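Long-range contact in interleukin-1beta (Gallus gallus, PDB 2WRY), which probably acts as a secreted pro-inflammatory and fever-inducing cytokine by binding the interleukin-1 receptor: residues L69-V81 with T88-I100. Numbering follows the deposited sequence.
Sequences LGIKGYKLYMSCV and TLQLEEADVMRDI
The ring of Y77 fills a hollow made by the chain as it leaves strand 88-93 and bends round through A94, D95, V96 and M97. A94 O meets the ring edge near its plane, 3.6 Å from Y77 CD2; G70 CA sits over one face, offset toward the rim, and M97 CE approaches obliquely. Beyond the ring, V96 CG2 lies 3.6 Å from Y77 OH, while M97 also packs on F108. Strands 76-81 and 88-93 form an antiparallel hairpin, with Y77-E92, S79-Q90 and V81-T88 as its hydrogen-bonded pairs, within the beta-trefoil of the IL-1 family. On the face carrying M78, C80, L89 and L91, F110 packs against M78, C80 and L89; the M78 chain, bent at chi3, brings its methyl to L89, CE to CD1 at 3.8 Å. L91 lies alongside M78, pointing the same way, and its CD2 also meets I71 CG1 at 4.1 Å, the two side chains crossing at about a right angle. On the face of Y77, S79, V81, T88, Q90 and E92, the side chains of S79, Q90 and E92 form a polar cluster. S79 OG donates to E92 OE1 at 2.7 Å on its anti side, somewhat out of the carboxylate plane; Q90 NE2 reaches the same oxygen from above the opposite face, also at 2.7 Å. R107 adds a salt bridge to this oxygen, probably stabilising its negative charge. Q90 CG sits between its backbone N and carbonyl carbon (chi1 65°), from where the extended chain lays its amide against V81, with CD 3.5 Å from V81 CG2.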
ATOM      1  N   LEU A  69      -0.107   3.681  -4.839  1.00 11.87           N
ATOM      2  CA  LEU A  69      -1.053   2.563  -4.674  1.00 11.66           C
ATOM      3  C   LEU A  69      -2.478   3.093  -4.684  1.00 12.06           C
ATOM      4  O   LEU A  69      -2.940   3.682  -3.706  1.00 12.63           O
ATOM      5  CB  LEU A  69      -0.763   1.811  -3.392  1.00 11.91           C
ATOM      6  CG  LEU A  69       0.676   1.288  -3.313  1.00 11.40           C
ATOM      7  CD1 LEU A  69       0.893   0.628  -1.968  1.00 12.44           C
ATOM      8  CD2 LEU A  69       0.929   0.296  -4.456  1.00 14.80           C
ATOM      9  N   GLY A  70      -3.146   2.921  -5.828  1.00 12.44           N
ATOM     10  CA  GLY A  70      -4.519   3.360  -5.988  1.00 12.10           C
ATOM     11  C   GLY A  70      -5.468   2.253  -5.553  1.00 13.06           C
ATOM     12  O   GLY A  70      -5.205   1.067  -5.778  1.00 14.17           O
ATOM     13  N   ILE A  71      -6.541   2.637  -4.873  1.00 13.63           N
ATOM     14  CA  ILE A  71      -7.554   1.682  -4.436  1.00 13.52           C
ATOM     15  C   ILE A  71      -8.554   1.607  -5.582  1.00 13.75           C
ATOM     16  O   ILE A  71      -9.376   2.533  -5.743  1.00 14.60           O
ATOM     17  CB  ILE A  71      -8.251   2.153  -3.133  1.00 13.94           C
ATOM     18  CG1 ILE A  71      -7.220   2.546  -2.057  1.00 14.70           C
ATOM     19  CG2 ILE A  71      -9.193   1.066  -2.615  1.00 14.74           C
ATOM     20  CD1 ILE A  71      -6.160   1.442  -1.806  1.00 14.05           C
ATOM     21  N   LYS A  72      -8.436   0.552  -6.398  1.00 13.76           N
ATOM     22  CA  LYS A  72      -9.084   0.496  -7.706  1.00 14.96           C
ATOM     23  C   LYS A  72     -10.600   0.614  -7.591  1.00 15.29           C
ATOM     24  O   LYS A  72     -11.246  -0.121  -6.848  1.00 16.84           O
ATOM     25  CB  LYS A  72      -8.704  -0.793  -8.443  1.00 14.58           C
ATOM     26  CG  LYS A  72      -9.293  -0.847  -9.847  1.00 16.66           C
ATOM     27  CD  LYS A  72      -8.625  -2.027 -10.563  1.00 19.38           C
ATOM     28  CE  LYS A  72      -8.919  -2.021 -12.069  1.00 24.48           C
ATOM     29  NZ  LYS A  72     -10.366  -2.048 -12.343  1.00 28.71           N
ATOM     30  N   GLY A  73     -11.143   1.588  -8.312  1.00 15.90           N
ATOM     31  CA  GLY A  73     -12.589   1.822  -8.359  1.00 16.49           C
ATOM     32  C   GLY A  73     -13.149   2.756  -7.300  1.00 16.44           C
ATOM     33  O   GLY A  73     -14.359   3.079  -7.322  1.00 16.67           O
ATOM     34  N   TYR A  74     -12.292   3.179  -6.371  1.00 15.58           N
ATOM     35  CA  TYR A  74     -12.726   4.050  -5.302  1.00 15.42           C
ATOM     36  C   TYR A  74     -12.124   5.460  -5.364  1.00 15.77           C
ATOM     37  O   TYR A  74     -12.441   6.298  -4.507  1.00 16.17           O
ATOM     38  CB  TYR A  74     -12.406   3.413  -3.959  1.00 14.66           C
ATOM     39  CG  TYR A  74     -13.164   2.148  -3.642  1.00 15.37           C
ATOM     40  CD1 TYR A  74     -12.602   0.885  -3.875  1.00 16.49           C
ATOM     41  CD2 TYR A  74     -14.428   2.207  -3.055  1.00 15.84           C
ATOM     42  CE1 TYR A  74     -13.272  -0.281  -3.513  1.00 18.83           C
ATOM     43  CE2 TYR A  74     -15.117   1.036  -2.698  1.00 17.14           C
ATOM     44  CZ  TYR A  74     -14.525  -0.192  -2.927  1.00 18.62           C
ATOM     45  OH  TYR A  74     -15.189  -1.345  -2.577  1.00 20.89           O
ATOM     46  N   LYS A  75     -11.262   5.709  -6.358  1.00 16.18           N
ATOM     47  CA  LYS A  75     -10.706   7.047  -6.601  1.00 16.46           C
ATOM     48  C   LYS A  75      -9.886   7.550  -5.391  1.00 16.60           C
ATOM     49  O   LYS A  75      -9.850   8.750  -5.065  1.00 17.26           O
ATOM     50  CB  LYS A  75     -11.846   8.009  -7.044  1.00 17.30           C
ATOM     51  CG  LYS A  75     -12.456   7.700  -8.466  1.00 19.66           C
ATOM     52  CD  LYS A  75     -13.377   6.481  -8.485  1.00 21.65           C
ATOM     53  CE  LYS A  75     -14.158   6.388  -9.787  1.00 23.53           C
ATOM     54  NZ  LYS A  75     -15.003   5.159  -9.808  1.00 24.58           N
ATOM     55  N   LEU A  76      -9.194   6.604  -4.750  1.00 14.27           N
ATOM     56  CA  LEU A  76      -8.358   6.889  -3.584  1.00 14.09           C
ATOM     57  C   LEU A  76      -6.935   6.442  -3.888  1.00 13.49           C
ATOM     58  O   LEU A  76      -6.742   5.481  -4.629  1.00 13.53           O
ATOM     59  CB  LEU A  76      -8.846   6.094  -2.370  1.00 12.53           C
ATOM     60  CG  LEU A  76     -10.256   6.412  -1.825  1.00 15.15           C
ATOM     61  CD1 LEU A  76     -10.728   5.371  -0.812  1.00 17.94           C
ATOM     62  CD2 LEU A  76     -10.315   7.825  -1.184  1.00 17.03           C
ATOM     63  N   TYR A  77      -5.956   7.134  -3.293  1.00 12.78           N
ATOM     64  CA  TYR A  77      -4.574   6.635  -3.215  1.00 12.50           C
ATOM     65  C   TYR A  77      -4.117   6.526  -1.763  1.00 13.32           C
ATOM     66  O   TYR A  77      -4.545   7.325  -0.921  1.00 14.11           O
ATOM     67  CB  TYR A  77      -3.606   7.523  -4.005  1.00 12.90           C
ATOM     68  CG  TYR A  77      -3.631   7.227  -5.488  1.00 13.53           C
ATOM     69  CD1 TYR A  77      -2.702   6.347  -6.056  1.00 14.15           C
ATOM     70  CD2 TYR A  77      -4.598   7.787  -6.326  1.00 15.34           C
ATOM     71  CE1 TYR A  77      -2.711   6.059  -7.401  1.00 15.75           C
ATOM     72  CE2 TYR A  77      -4.609   7.507  -7.689  1.00 16.63           C
ATOM     73  CZ  TYR A  77      -3.663   6.624  -8.215  1.00 16.89           C
ATOM     74  OH  TYR A  77      -3.663   6.282  -9.540  1.00 18.61           O
ATOM     75  N   MET A  78      -3.277   5.516  -1.468  1.00 12.43           N
ATOM     76  CA  MET A  78      -2.686   5.383  -0.123  1.00 12.99           C
ATOM     77  C   MET A  78      -1.646   6.466   0.080  1.00 12.51           C
ATOM     78  O   MET A  78      -0.927   6.827  -0.854  1.00 13.24           O
ATOM     79  CB  MET A  78      -1.988   4.027   0.027  1.00 13.81           C
ATOM     80  CG  MET A  78      -2.918   2.876  -0.215  1.00 15.20           C
ATOM     81  SD  MET A  78      -2.117   1.384   0.426  1.00 21.07           S
ATOM     82  CE  MET A  78      -2.867   1.265   2.011  1.00 25.23           C
ATOM     83  N   SER A  79      -1.517   6.939   1.308  1.00 12.58           N
ATOM     84  CA  SER A  79      -0.419   7.883   1.623  1.00 12.64           C
ATOM     85  C   SER A  79       0.057   7.668   3.050  1.00 13.05           C
ATOM     86  O   SER A  79      -0.679   7.153   3.870  1.00 13.80           O
ATOM     87  CB  SER A  79      -0.880   9.339   1.434  1.00 14.47           C
ATOM     88  OG  SER A  79      -1.855   9.651   2.401  1.00 16.28           O
ATOM     89  N   CYS A  80       1.293   8.076   3.344  1.00 13.15           N
ATOM     90  CA  CYS A  80       1.784   8.045   4.722  1.00 13.38           C
ATOM     91  C   CYS A  80       1.972   9.456   5.201  1.00 13.52           C
ATOM     92  O   CYS A  80       2.637  10.260   4.541  1.00 13.94           O
ATOM     93  CB  CYS A  80       3.120   7.328   4.759  1.00 13.56           C
ATOM     94  SG  CYS A  80       2.930   5.646   4.289  1.00 16.74           S
ATOM     95  N   VAL A  81       1.409   9.749   6.364  1.00 13.07           N
ATOM     96  CA  VAL A  81       1.475  11.107   6.907  1.00 14.47           C
ATOM     97  C   VAL A  81       1.611  11.050   8.408  1.00 13.72           C
ATOM     98  O   VAL A  81       1.268  10.030   9.035  1.00 15.02           O
ATOM     99  CB  VAL A  81       0.218  11.942   6.548  1.00 15.34           C
ATOM    100  CG1 VAL A  81       0.052  12.099   5.028  1.00 17.50           C
ATOM    101  CG2 VAL A  81      -1.040  11.383   7.193  1.00 17.76           C
ATOM    102  N   THR A  88       1.357   7.425   9.996  1.00 14.41           N
ATOM    103  CA  THR A  88       0.043   6.822   9.820  1.00 15.41           C
ATOM    104  C   THR A  88      -0.206   6.581   8.344  1.00 14.60           C
ATOM    105  O   THR A  88       0.160   7.406   7.507  1.00 14.21           O
ATOM    106  CB  THR A  88      -1.041   7.784  10.381  1.00 16.85           C
ATOM    107  OG1 THR A  88      -0.766   8.006  11.776  1.00 20.67           O
ATOM    108  CG2 THR A  88      -2.434   7.210  10.231  1.00 20.11           C
ATOM    109  N   LEU A  89      -0.812   5.434   8.036  1.00 13.11           N
ATOM    110  CA  LEU A  89      -1.298   5.181   6.688  1.00 13.40           C
ATOM    111  C   LEU A  89      -2.691   5.778   6.565  1.00 14.40           C
ATOM    112  O   LEU A  89      -3.586   5.539   7.412  1.00 16.29           O
ATOM    113  CB  LEU A  89      -1.371   3.661   6.479  1.00 13.19           C
ATOM    114  CG  LEU A  89      -1.785   3.232   5.065  1.00 13.67           C
ATOM    115  CD1 LEU A  89      -0.696   3.600   4.047  1.00 14.35           C
ATOM    116  CD2 LEU A  89      -2.012   1.717   5.072  1.00 14.55           C
ATOM    117  N   GLN A  90      -2.870   6.552   5.503  1.00 14.81           N
ATOM    118  CA  GLN A  90      -4.214   7.057   5.207  1.00 16.81           C
ATOM    119  C   GLN A  90      -4.587   6.846   3.762  1.00 16.26           C
ATOM    120  O   GLN A  90      -3.762   6.477   2.928  1.00 15.72           O
ATOM    121  CB  GLN A  90      -4.368   8.508   5.629  1.00 19.38           C
ATOM    122  CG  GLN A  90      -3.543   9.492   4.921  1.00 23.17           C
ATOM    123  CD  GLN A  90      -3.941  10.930   5.287  1.00 28.74           C
ATOM    124  OE1 GLN A  90      -4.447  11.201   6.394  1.00 29.79           O
ATOM    125  NE2 GLN A  90      -3.709  11.847   4.367  1.00 30.60           N
ATOM    126  N   LEU A  91      -5.870   7.020   3.490  1.00 16.27           N
ATOM    127  CA  LEU A  91      -6.364   6.941   2.134  1.00 16.60           C
ATOM    128  C   LEU A  91      -6.882   8.328   1.808  1.00 16.72           C
ATOM    129  O   LEU A  91      -7.637   8.925   2.589  1.00 18.56           O
ATOM    130  CB  LEU A  91      -7.516   5.954   2.039  1.00 18.03           C
ATOM    131  CG  LEU A  91      -7.253   4.534   2.537  1.00 18.20           C
ATOM    132  CD1 LEU A  91      -8.543   3.714   2.483  1.00 20.80           C
ATOM    133  CD2 LEU A  91      -6.153   3.865   1.698  1.00 20.41           C
ATOM    134  N   GLU A  92      -6.466   8.834   0.665  1.00 15.82           N
ATOM    135  CA  GLU A  92      -6.838  10.181   0.250  1.00 15.94           C
ATOM    136  C   GLU A  92      -7.511  10.159  -1.097  1.00 16.49           C
ATOM    137  O   GLU A  92      -7.107   9.411  -1.981  1.00 15.04           O
ATOM    138  CB  GLU A  92      -5.580  11.071   0.130  1.00 16.78           C
ATOM    139  CG  GLU A  92      -4.811  11.280   1.405  1.00 19.72           C
ATOM    140  CD  GLU A  92      -3.734  12.345   1.264  1.00 23.49           C
ATOM    141  OE1 GLU A  92      -2.683  12.217   1.931  1.00 24.27           O
ATOM    142  OE2 GLU A  92      -3.952  13.339   0.525  1.00 24.61           O
ATOM    143  N   GLU A  93      -8.557  10.984  -1.244  1.00 17.57           N
ATOM    144  CA  GLU A  93      -9.107  11.244  -2.552  1.00 19.23           C
ATOM    145  C   GLU A  93      -8.034  12.001  -3.300  1.00 19.61           C
ATOM    146  O   GLU A  93      -7.627  13.111  -2.901  1.00 20.75           O
ATOM    147  CB  GLU A  93     -10.384  12.094  -2.450  1.00 21.08           C
ATOM    148  CG  GLU A  93     -11.551  11.374  -1.821  1.00 24.59           C
ATOM    149  CD  GLU A  93     -12.726  12.302  -1.585  1.00 29.63           C
ATOM    150  OE1 GLU A  93     -13.239  12.855  -2.573  1.00 32.15           O
ATOM    151  OE2 GLU A  93     -13.126  12.479  -0.410  1.00 36.12           O
ATOM    152  N   ALA A  94      -7.527  11.402  -4.362  1.00 18.35           N
ATOM    153  CA  ALA A  94      -6.498  12.057  -5.154  1.00 17.99           C
ATOM    154  C   ALA A  94      -6.657  11.550  -6.554  1.00 18.57           C
ATOM    155  O   ALA A  94      -6.997  10.379  -6.764  1.00 18.37           O
ATOM    156  CB  ALA A  94      -5.079  11.754  -4.618  1.00 18.44           C
ATOM    157  N   ASP A  95      -6.446  12.448  -7.503  1.00 17.57           N
ATOM    158  CA  ASP A  95      -6.379  12.061  -8.916  1.00 17.15           C
ATOM    159  C   ASP A  95      -5.000  11.496  -9.252  1.00 16.96           C
ATOM    160  O   ASP A  95      -4.090  11.490  -8.404  1.00 18.88           O
ATOM    161  CB  ASP A  95      -6.768  13.253  -9.781  1.00 17.82           C
ATOM    162  CG  ASP A  95      -8.197  13.719  -9.495  1.00 20.18           C
ATOM    163  OD1 ASP A  95      -9.120  12.880  -9.609  1.00 23.16           O
ATOM    164  OD2 ASP A  95      -8.401  14.893  -9.121  1.00 23.43           O
ATOM    165  N   VAL A  96      -4.851  10.962 -10.463  1.00 15.78           N
ATOM    166  CA  VAL A  96      -3.589  10.357 -10.849  1.00 15.88           C
ATOM    167  C   VAL A  96      -2.554  11.454 -11.016  1.00 15.88           C
ATOM    168  O   VAL A  96      -2.800  12.450 -11.696  1.00 17.34           O
ATOM    169  CB  VAL A  96      -3.724   9.530 -12.139  1.00 15.90           C
ATOM    170  CG1 VAL A  96      -2.412   8.767 -12.416  1.00 17.73           C
ATOM    171  CG2 VAL A  96      -4.893   8.572 -12.037  1.00 16.10           C
ATOM    172  N   MET A  97      -1.407  11.276 -10.373  1.00 15.76           N
ATOM    173  CA  MET A  97      -0.369  12.300 -10.321  1.00 16.63           C
ATOM    174  C   MET A  97       0.748  12.012 -11.313  1.00 16.78           C
ATOM    175  O   MET A  97       1.419  10.985 -11.256  1.00 16.78           O
ATOM    176  CB  MET A  97       0.157  12.422  -8.889  1.00 17.06           C
ATOM    177  CG  MET A  97      -0.864  13.078  -7.968  1.00 21.23           C
ATOM    178  SD  MET A  97      -0.601  12.656  -6.253  1.00 24.99           S
ATOM    179  CE  MET A  97      -1.312  10.994  -6.194  1.00 25.51           C
ATOM    180  N   ARG A  98       0.888  12.901 -12.283  1.00 16.30           N
ATOM    181  CA  ARG A  98       1.918  12.792 -13.279  1.00 17.51           C
ATOM    182  C   ARG A  98       3.286  13.031 -12.641  1.00 18.04           C
ATOM    183  O   ARG A  98       4.251  12.344 -12.940  1.00 18.89           O
ATOM    184  CB  ARG A  98       1.644  13.827 -14.382  1.00 18.57           C
ATOM    185  CG  ARG A  98       2.767  14.091 -15.325  1.00 22.83           C
ATOM    186  CD  ARG A  98       2.436  15.340 -16.169  1.00 27.82           C
ATOM    187  NE  ARG A  98       2.293  16.523 -15.314  1.00 33.81           N
ATOM    188  CZ  ARG A  98       1.163  17.197 -15.070  1.00 37.46           C
ATOM    189  NH1 ARG A  98       0.003  16.849 -15.633  1.00 36.48           N
ATOM    190  NH2 ARG A  98       1.206  18.239 -14.250  1.00 37.87           N
ATOM    191  N   ASP A  99       3.337  14.014 -11.756  1.00 18.45           N
ATOM    192  CA  ASP A  99       4.596  14.446 -11.158  1.00 18.99           C
ATOM    193  C   ASP A  99       4.555  14.412  -9.650  1.00 19.19           C
ATOM    194  O   ASP A  99       3.629  14.926  -9.015  1.00 19.43           O
ATOM    195  CB  ASP A  99       4.941  15.869 -11.605  1.00 19.92           C
ATOM    196  CG  ASP A  99       5.226  15.960 -13.086  1.00 24.20           C
ATOM    197  OD1 ASP A  99       6.199  15.338 -13.564  1.00 28.28           O
ATOM    198  OD2 ASP A  99       4.467  16.674 -13.771  1.00 30.24           O
ATOM    199  N   ILE A 100       5.595  13.812  -9.071  1.00 19.10           N
ATOM    200  CA  ILE A 100       5.795  13.836  -7.622  1.00 20.18           C
ATOM    201  C   ILE A 100       7.081  14.590  -7.424  1.00 21.37           C
ATOM    202  O   ILE A 100       8.163  14.031  -7.630  1.00 23.34           O
ATOM    203  CB  ILE A 100       5.982  12.431  -7.023  1.00 19.60           C
ATOM    204  CG1 ILE A 100       4.810  11.516  -7.351  1.00 20.50           C
ATOM    205  CG2 ILE A 100       6.205  12.568  -5.521  1.00 19.72           C
ATOM    206  CD1 ILE A 100       3.510  11.935  -6.779  1.00 20.03           C
TER